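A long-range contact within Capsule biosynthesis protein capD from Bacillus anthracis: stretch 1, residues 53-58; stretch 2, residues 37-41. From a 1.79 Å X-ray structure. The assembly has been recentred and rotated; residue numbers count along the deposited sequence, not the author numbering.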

ATOM      1  N   GLY B  53      22.874  -3.887   0.751  1.00 42.99           N
ATOM      2  CA  GLY B  53      21.656  -3.836  -0.085  1.00 42.12           C
ATOM      3  C   GLY B  53      20.520  -4.807   0.255  1.00 40.56           C
ATOM      4  O   GLY B  53      19.910  -5.419  -0.623  1.00 40.17           O
ATOM      5  N   LYS B  54      20.228  -4.929   1.537  1.00 38.97           N
ATOM      6  CA  LYS B  54      19.181  -5.796   2.020  1.00 38.17           C
ATOM      7  C   LYS B  54      17.888  -4.989   2.083  1.00 36.20           C
ATOM      8  O   LYS B  54      17.904  -3.801   2.383  1.00 34.32           O
ATOM      9  CB  LYS B  54      19.561  -6.292   3.416  1.00 38.52           C
ATOM     10  CG  LYS B  54      18.811  -7.527   3.907  1.00 39.86           C
ATOM     11  CD  LYS B  54      19.576  -8.201   5.068  1.00 40.59           C
ATOM     12  CE  LYS B  54      19.746  -9.705   4.867  1.00 41.92           C
ATOM     13  NZ  LYS B  54      21.045 -10.177   5.418  1.00 43.20           N
ATOM     14  N   ARG B  55      16.771  -5.667   1.850  1.00 34.94           N
ATOM     15  CA  ARG B  55      15.451  -5.094   2.100  1.00 33.86           C
ATOM     16  C   ARG B  55      14.926  -5.623   3.412  1.00 33.51           C
ATOM     17  O   ARG B  55      15.043  -6.807   3.689  1.00 33.00           O
ATOM     18  CB  ARG B  55      14.492  -5.532   1.008  1.00 33.86           C
ATOM     19  CG  ARG B  55      14.833  -5.035  -0.350  1.00 32.29           C
ATOM     20  CD  ARG B  55      14.226  -5.939  -1.408  1.00 33.64           C
ATOM     21  NE  ARG B  55      14.061  -5.239  -2.678  1.00 33.34           N
ATOM     22  CZ  ARG B  55      15.052  -4.922  -3.496  1.00 32.90           C
ATOM     23  NH1 ARG B  55      16.305  -5.212  -3.178  1.00 33.69           N
ATOM     24  NH2 ARG B  55      14.783  -4.289  -4.633  1.00 32.84           N
ATOM     25  N   SER B  56      14.303  -4.767   4.198  1.00 32.92           N
ATOM     26  CA  SER B  56      13.701  -5.217   5.447  1.00 33.16           C
ATOM     27  C   SER B  56      12.327  -5.863   5.214  1.00 33.03           C
ATOM     28  O   SER B  56      11.699  -5.677   4.166  1.00 34.04           O
ATOM     29  CB  SER B  56      13.582  -4.051   6.419  1.00 33.37           C
ATOM     30  OG  SER B  56      12.601  -3.155   5.980  1.00 32.76           O
ATOM     31  N   ARG B  57      11.872  -6.638   6.182  1.00 32.76           N
ATOM     32  CA  ARG B  57      10.570  -7.287   6.080  1.00 31.71           C
ATOM     33  C   ARG B  57       9.448  -6.240   6.183  1.00 30.43           C
ATOM     34  O   ARG B  57       9.558  -5.283   6.943  1.00 30.42           O
ATOM     35  CB  ARG B  57      10.432  -8.373   7.156  1.00 33.24           C
ATOM     36  CG  ARG B  57      11.487  -9.515   7.042  1.00 36.56           C
ATOM     37  CD  ARG B  57      11.662  -9.993   5.582  1.00 42.40           C
ATOM     38  NE  ARG B  57      12.352 -11.291   5.422  1.00 43.56           N
ATOM     39  CZ  ARG B  57      11.771 -12.500   5.480  1.00 47.95           C
ATOM     40  NH1 ARG B  57      10.455 -12.639   5.718  1.00 49.64           N
ATOM     41  NH2 ARG B  57      12.518 -13.592   5.310  1.00 47.28           N
ATOM     42  N   THR B  58       8.382  -6.420   5.405  1.00 28.33           N
ATOM     43  CA  THR B  58       7.220  -5.537   5.482  1.00 27.43           C
ATOM     44  C   THR B  58       5.950  -6.355   5.473  1.00 26.46           C
ATOM     45  O   THR B  58       5.879  -7.440   4.881  1.00 25.14           O
ATOM     46  CB  THR B  58       7.193  -4.474   4.332  1.00 26.52           C
ATOM     47  OG1 THR B  58       5.975  -3.716   4.397  1.00 24.95           O
ATOM     48  CG2 THR B  58       7.313  -5.147   3.000  1.00 24.36           C
TER
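Stretch 2 37-41: NQLQN

The firmest link between the two stretches is a backbone hydrogen bond near their C-terminal ends. Arg-57 N donates to Asn-41 O across 3.0 Å, and the N-H...O angle of 175° is close to linear, so both distance and direction support the assignment. A second bond joins the same two residues: Asn-41 ND2 reaches Arg-57 O at 3.5 Å, but its angle of 137° and long separation make it weak. Together they engage both the N-H and the carbonyl of Arg-57, one through the backbone of Asn-41 and the other through its side-chain amide. The m rotamer of Asn-41, with chi1 at -83° and chi2 at -35°, goes with this placement of the amide.

A water forms the next polar link. Water 1 O accepts a hydrogen bond from Ser-56 N at 2.8 Å and a weak one from Gln-38 NE2 at 3.3 Å; the two nitrogens, Ser-56 N and Gln-38 NE2, are themselves 4.3 Å apart, with the water bound to both. Gln-38 gets this far because its side chain is extended, with chi1 and chi2 both t; its CA-to-CB bond points sideways, yet its end comes nearer to stretch 1. Gln-38 NE2 also lies 3.5 Å from Lys-54 O.

Ser-56 is the most enclosed residue of stretch 1 in this contact. Its CA-to-CB bond points toward stretch 2, and Ser-56 CB lies only 3.0 Å from Leu-39 O, a tight approach of carbon to carbonyl oxygen. Ser-56 OG, in the p rotamer, is 3.2 Å from the same Leu-39 O. That carbonyl also accepts a weak hydrogen bond within stretch 2, from Asn-41 N to Leu-39 O at 3.1 Å.

Carbon packing is modest and gathers near Asn-41. Asn-41 CB is 4.1 Å from Ser-56 CB and 4.2 Å from Arg-57 CB, so its base rests against two successive residues. Arg-57 contributes near its backbone, while the end of its side chain leads away, as does that of Lys-54. The CA-to-CB bonds of Arg-55 and Gln-40 point away from the contact.

Neither stretch contains regular helix or strand. From Lys-54 to Arg-57 the phi/psi values are extended, whereas Gln-40, at -88/45, departs from the extended values of Gln-38 and Leu-39. The end-to-end directions of the touching parts differ by 66°, so the touching parts run neither parallel nor antiparallel. The nearest CA pair is Ser-56 CA and Asn-41 CA, 5.1 Å apart, and the contact buries 242 Å² summed over both sides.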

ATOM      1  N   ASN B  37      12.046   6.357   6.174  1.00 22.30           N
ATOM      2  CA  ASN B  37      12.779   5.668   7.228  1.00 25.13           C
ATOM      3  C   ASN B  37      12.755   4.191   6.903  1.00 26.85           C
ATOM      4  O   ASN B  37      11.804   3.707   6.315  1.00 25.89           O
ATOM      5  CB  ASN B  37      12.202   5.941   8.615  1.00 25.91           C
ATOM      6  CG  ASN B  37      10.905   5.274   8.833  1.00 27.64           C
ATOM      7  OD1 ASN B  37      10.795   4.308   9.610  1.00 32.55           O
ATOM      8  ND2 ASN B  37       9.883   5.788   8.181  1.00 26.37           N
ATOM      9  N   GLN B  38      13.818   3.474   7.253  1.00 30.11           N
ATOM     10  CA  GLN B  38      13.901   2.071   6.954  1.00 33.63           C
ATOM     11  C   GLN B  38      13.811   1.330   8.281  1.00 35.17           C
ATOM     12  O   GLN B  38      14.595   1.593   9.182  1.00 34.64           O
ATOM     13  CB  GLN B  38      15.209   1.739   6.226  1.00 32.98           C
ATOM     14  CG  GLN B  38      15.213   0.351   5.597  1.00 33.11           C
ATOM     15  CD  GLN B  38      16.486   0.049   4.850  1.00 34.00           C
ATOM     16  OE1 GLN B  38      17.368   0.895   4.769  1.00 36.30           O
ATOM     17  NE2 GLN B  38      16.592  -1.158   4.303  1.00 35.51           N
ATOM     18  N   LEU B  39      12.824   0.447   8.409  1.00 37.95           N
ATOM     19  CA  LEU B  39      12.710  -0.366   9.621  1.00 40.12           C
ATOM     20  C   LEU B  39      13.804  -1.419   9.565  1.00 42.08           C
ATOM     21  O   LEU B  39      14.104  -1.953   8.488  1.00 42.80           O
ATOM     22  CB  LEU B  39      11.337  -1.033   9.753  1.00 40.48           C
ATOM     23  CG  LEU B  39      10.226  -0.242  10.460  1.00 41.51           C
ATOM     24  CD1 LEU B  39      10.786   0.580  11.611  1.00 42.74           C
ATOM     25  CD2 LEU B  39       9.448   0.641   9.505  1.00 42.57           C
ATOM     26  N   GLN B  40      14.399  -1.702  10.724  1.00 44.24           N
ATOM     27  CA  GLN B  40      15.460  -2.703  10.844  1.00 45.07           C
ATOM     28  C   GLN B  40      14.884  -4.106  11.099  1.00 45.98           C
ATOM     29  O   GLN B  40      15.396  -4.882  11.916  1.00 46.17           O
ATOM     30  CB  GLN B  40      16.433  -2.279  11.942  1.00 46.15           C
ATOM     31  CG  GLN B  40      17.339  -1.103  11.509  1.00 48.29           C
ATOM     32  CD  GLN B  40      18.469  -1.544  10.571  1.00 51.02           C
ATOM     33  OE1 GLN B  40      18.568  -2.721  10.206  1.00 54.13           O
ATOM     34  NE2 GLN B  40      19.324  -0.603  10.183  1.00 50.90           N
ATOM     35  N   ASN B  41      13.842  -4.421  10.332  1.00 46.61           N
ATOM     36  CA  ASN B  41      13.040  -5.623  10.487  1.00 46.99           C
ATOM     37  C   ASN B  41      13.726  -6.814   9.839  1.00 46.63           C
ATOM     38  O   ASN B  41      13.665  -6.959   8.613  1.00 46.06           O
ATOM     39  CB  ASN B  41      11.667  -5.400   9.814  1.00 47.71           C
ATOM     40  CG  ASN B  41      10.671  -4.669  10.710  1.00 49.97           C
ATOM     41  OD1 ASN B  41      10.657  -4.844  11.940  1.00 53.09           O
ATOM     42  ND2 ASN B  41       9.800  -3.876  10.091  1.00 51.96           N
TER
HETATM   43  O   HOH W   1      13.784  -2.222   3.043  1.00 35.43           O